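Local coordinates for T-lymphoma invasion and metastasis-inducing protein 1 (Homo sapiens, PDB 4K2P) that probably activates Rac-type small GTPases as an exchange factor, with its PH-CC-Ex region likely serving phosphoinositide binding and protein-protein interaction, at residues K130-T133 / L134-L137; L192-F195 / R196-A200. The protein carries 5 engineered substitutions. All blocks are in the same frame, centred on the assembly; numbering follows the deposited sequence.

How the contacts relate
Contacts 1 and 2 are both local, and they lie on two helices that follow each other in the sequence. Contact 1 joins a loop to the first turn of helix 133-161; contact 2 joins successive turns in the later part of helix 168-203, nearer the middle of the chain. Their centres are 13 Å apart, and apolar side chains join them: L137 CD2 meets F195 CD1 at 3.7 Å, and L134 CG lies 3.9 Å from L199 CD1. In contact 1, E131 O is a ligand of a calcium ion, and the side chain of L199 in contact 2 is about 12 Å from that ion. Contact 2 is buried, its side chains meeting helix 133-161, helix 106-128 and strand 75-78.

Contact 1. Residues K130-T133 / L134-L137; sequences KEDT and LRLL. With CA (calcium ion), chain F.
D132 caps the first turn of the helix that R135 belongs to. Its OD1 accepts from R135 N at 3.1 Å in a nearly straight bond (172°), a capping bond from D132 at the N-cap of helix 133-161, although the donor comes from above the carboxylate plane. CG stands anti to the backbone N (chi1 -167°), which carries the carboxylate forward over the first turn. OD2 then receives R135 NE at 3.3 Å, a salt bridge lying near the guanidinium plane, with the two flat groups turned 64° apart. With an alanine here, R135 N would probably lose its capping acceptor and the R135 guanidinium its carboxylate mate. The tight part lies at L136 and L137, whose side chains are buried: D132 O takes L136 N and T133 O takes L137 N, while L137 CG rests 3.4 Å from T133 O. The loop before the helix is looser and wetter. K130 CG grazes L136 CD1 at 4.1 Å, a water bridges D132 OD1 and L134 N, and E131 O binds the calcium ion at 2.3 Å. T133 and L136 pack on helix 106-128, and L134 and L137 on helix 168-203, so this helix start is wedged between the two.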
# COMPACT_ATOMS: atom_id res chain seq x y z
N LYS A 130 9.91 -17.60 -9.56
CA LYS A 130 8.84 -18.56 -9.73
C LYS A 130 8.09 -18.30 -11.03
O LYS A 130 7.77 -17.16 -11.35
CB LYS A 130 7.87 -18.49 -8.54
CG LYS A 130 8.51 -18.87 -7.21
CD LYS A 130 8.97 -20.32 -7.21
CE LYS A 130 9.43 -20.77 -5.83
NZ LYS A 130 10.86 -20.45 -5.57
N GLU A 131 7.84 -19.38 -11.78
CA GLU A 131 7.08 -19.31 -13.02
C GLU A 131 5.59 -19.14 -12.72
O GLU A 131 4.88 -18.50 -13.48
CB GLU A 131 7.31 -20.56 -13.86
CG GLU A 131 8.55 -20.54 -14.74
CD GLU A 131 8.32 -19.79 -16.05
OE1 GLU A 131 8.19 -18.55 -16.02
OE2 GLU A 131 8.24 -20.44 -17.11
N ASP A 132 5.14 -19.73 -11.62
CA ASP A 132 3.73 -19.69 -11.25
C ASP A 132 3.45 -18.53 -10.30
O ASP A 132 3.60 -18.66 -9.08
CB ASP A 132 3.33 -21.01 -10.57
CG ASP A 132 1.82 -21.16 -10.44
OD1 ASP A 132 1.08 -20.17 -10.60
OD2 ASP A 132 1.38 -22.28 -10.11
N THR A 133 3.01 -17.40 -10.84
CA THR A 133 2.79 -16.22 -10.03
C THR A 133 1.65 -16.46 -9.03
O THR A 133 1.76 -16.11 -7.86
CB THR A 133 2.49 -14.99 -10.89
OG1 THR A 133 3.61 -14.72 -11.74
CG2 THR A 133 2.22 -13.76 -10.02
N LEU A 134 0.56 -17.06 -9.51
CA LEU A 134 -0.60 -17.34 -8.66
C LEU A 134 -0.25 -18.24 -7.47
O LEU A 134 -0.63 -17.95 -6.34
CB LEU A 134 -1.70 -17.99 -9.49
CG LEU A 134 -3.10 -17.41 -9.26
CD1 LEU A 134 -3.20 -16.04 -9.93
CD2 LEU A 134 -4.18 -18.35 -9.77
N ARG A 135 0.45 -19.33 -7.73
CA ARG A 135 0.86 -20.25 -6.67
C ARG A 135 1.76 -19.57 -5.66
O ARG A 135 1.64 -19.81 -4.46
CB ARG A 135 1.56 -21.46 -7.27
CG ARG A 135 2.22 -22.38 -6.25
CD ARG A 135 2.68 -23.66 -6.93
NE ARG A 135 1.56 -24.34 -7.57
CZ ARG A 135 0.77 -25.22 -6.97
NH1 ARG A 135 1.00 -25.59 -5.71
NH2 ARG A 135 -0.23 -25.77 -7.63
N LEU A 136 2.65 -18.71 -6.14
CA LEU A 136 3.57 -18.03 -5.24
C LEU A 136 2.80 -17.10 -4.31
O LEU A 136 3.11 -17.02 -3.12
CB LEU A 136 4.62 -17.24 -6.02
CG LEU A 136 5.49 -16.33 -5.14
CD1 LEU A 136 6.33 -17.14 -4.16
CD2 LEU A 136 6.38 -15.45 -6.00
N LEU A 137 1.81 -16.39 -4.84
CA LEU A 137 1.03 -15.46 -4.03
C LEU A 137 0.29 -16.18 -2.91
O LEU A 137 0.29 -15.72 -1.78
CB LEU A 137 0.02 -14.70 -4.90
CG LEU A 137 0.56 -13.64 -5.85
CD1 LEU A 137 -0.60 -13.02 -6.62
CD2 LEU A 137 1.35 -12.56 -5.12
CA CA F . 3.59 -18.48 -15.35
O HOH W 1 0.47 -18.31 -12.46
O HOH W 2 4.95 -16.59 -15.26

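Contact 2. Residues L192-F195 / R196-A200; sequences LFRF and RCYLA
R196 reaches back one turn to L192 within helix 168-203, part of the CC-Ex domain, where i to i+4 backbone bonds set the spacing of the side chains. Its chain runs extended and brings one guanidinium face against the L192 branches, with NH1 3.5 Å from CD2; NH2 goes on to a salt bridge with E145. C197 is next. Its SG lies 4.2 Å from the centroid of the F193 ring, an oblique sulfur-aromatic contact, closest at CE1 (3.6 Å), and P208 and Q77 pack on both residues. Y198 follows, its ring set by CG anti to the carbonyl carbon (chi1 -63°), a turn that puts one face over R194 O, 3.2 Å from the plane. F195 meets this ring obliquely, the planes 77° apart and CD1 4.1 Å from CD2 of Y198. R194 NH1 donates to Y198 OH at 3.1 Å (162°), the oxygen lying close to the guanidinium plane. The same hydroxyl also bonds S74 O, tying this turn to the PH side of the chain, while R194 NH2 makes a salt bridge with D191 of the same helix. Farther on, L199 N bonds back to F195 O, and L199 CB touches the same oxygen at 3.4 Å.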
# COMPACT_ATOMS: atom_id res chain seq x y z
N LEU A 192 -0.41 -9.13 4.16
CA LEU A 192 -1.43 -10.11 3.82
C LEU A 192 -2.53 -9.48 2.96
O LEU A 192 -3.00 -10.08 2.00
CB LEU A 192 -2.02 -10.70 5.09
CG LEU A 192 -3.14 -11.73 4.94
CD1 LEU A 192 -2.72 -12.87 4.05
CD2 LEU A 192 -3.56 -12.23 6.31
N PHE A 193 -2.95 -8.28 3.34
CA PHE A 193 -3.97 -7.53 2.60
C PHE A 193 -3.45 -7.23 1.20
O PHE A 193 -4.16 -7.37 0.21
CB PHE A 193 -4.32 -6.25 3.36
CG PHE A 193 -5.32 -5.36 2.67
CD1 PHE A 193 -4.90 -4.37 1.80
CD2 PHE A 193 -6.67 -5.48 2.93
CE1 PHE A 193 -5.81 -3.54 1.18
CE2 PHE A 193 -7.59 -4.66 2.32
CZ PHE A 193 -7.16 -3.68 1.44
N ARG A 194 -2.17 -6.86 1.14
CA ARG A 194 -1.53 -6.50 -0.11
C ARG A 194 -1.46 -7.70 -1.06
O ARG A 194 -1.78 -7.58 -2.24
CB ARG A 194 -0.14 -5.94 0.16
CG ARG A 194 0.59 -5.48 -1.08
CD ARG A 194 1.70 -4.50 -0.76
NE ARG A 194 2.72 -5.08 0.13
CZ ARG A 194 3.69 -5.89 -0.27
NH1 ARG A 194 3.78 -6.27 -1.53
NH2 ARG A 194 4.57 -6.35 0.61
N PHE A 195 -1.04 -8.85 -0.55
CA PHE A 195 -0.94 -10.04 -1.38
C PHE A 195 -2.33 -10.48 -1.81
O PHE A 195 -2.50 -10.99 -2.91
CB PHE A 195 -0.20 -11.17 -0.67
CG PHE A 195 1.29 -10.99 -0.65
CD1 PHE A 195 2.01 -11.08 -1.82
CD2 PHE A 195 1.96 -10.74 0.53
CE1 PHE A 195 3.39 -10.92 -1.82
CE2 PHE A 195 3.34 -10.57 0.53
CZ PHE A 195 4.05 -10.66 -0.64
N ARG A 196 -3.32 -10.26 -0.96
CA ARG A 196 -4.69 -10.60 -1.31
C ARG A 196 -5.23 -9.67 -2.39
O ARG A 196 -6.09 -10.04 -3.18
CB ARG A 196 -5.59 -10.57 -0.08
CG ARG A 196 -5.49 -11.82 0.76
CD ARG A 196 -6.33 -11.73 2.01
NE ARG A 196 -6.27 -12.98 2.76
CZ ARG A 196 -6.47 -13.09 4.07
NH1 ARG A 196 -6.73 -12.02 4.81
NH2 ARG A 196 -6.41 -14.29 4.64
N CYS A 197 -4.71 -8.45 -2.42
CA CYS A 197 -5.07 -7.53 -3.49
C CYS A 197 -4.49 -8.02 -4.80
O CYS A 197 -5.17 -8.02 -5.83
CB CYS A 197 -4.56 -6.12 -3.19
SG CYS A 197 -5.55 -5.20 -2.01
N TYR A 198 -3.23 -8.44 -4.77
CA TYR A 198 -2.54 -8.92 -5.97
C TYR A 198 -3.23 -10.16 -6.52
O TYR A 198 -3.44 -10.29 -7.72
CB TYR A 198 -1.08 -9.26 -5.67
CG TYR A 198 -0.23 -8.11 -5.21
CD1 TYR A 198 -0.70 -6.80 -5.21
CD2 TYR A 198 1.07 -8.34 -4.78
CE1 TYR A 198 0.11 -5.75 -4.79
CE2 TYR A 198 1.87 -7.32 -4.37
CZ TYR A 198 1.39 -6.02 -4.36
OH TYR A 198 2.23 -5.02 -3.94
N LEU A 199 -3.58 -11.06 -5.61
CA LEU A 199 -4.18 -12.32 -5.99
C LEU A 199 -5.56 -12.07 -6.60
O LEU A 199 -5.93 -12.70 -7.58
CB LEU A 199 -4.29 -13.26 -4.79
CG LEU A 199 -4.89 -14.64 -5.09
CD1 LEU A 199 -4.05 -15.40 -6.11
CD2 LEU A 199 -5.02 -15.44 -3.81
N ALA A 200 -6.31 -11.16 -5.99
CA ALA A 200 -7.65 -10.85 -6.45
C ALA A 200 -7.60 -10.26 -7.86
O ALA A 200 -8.44 -10.55 -8.70
CB ALA A 200 -8.34 -9.90 -5.50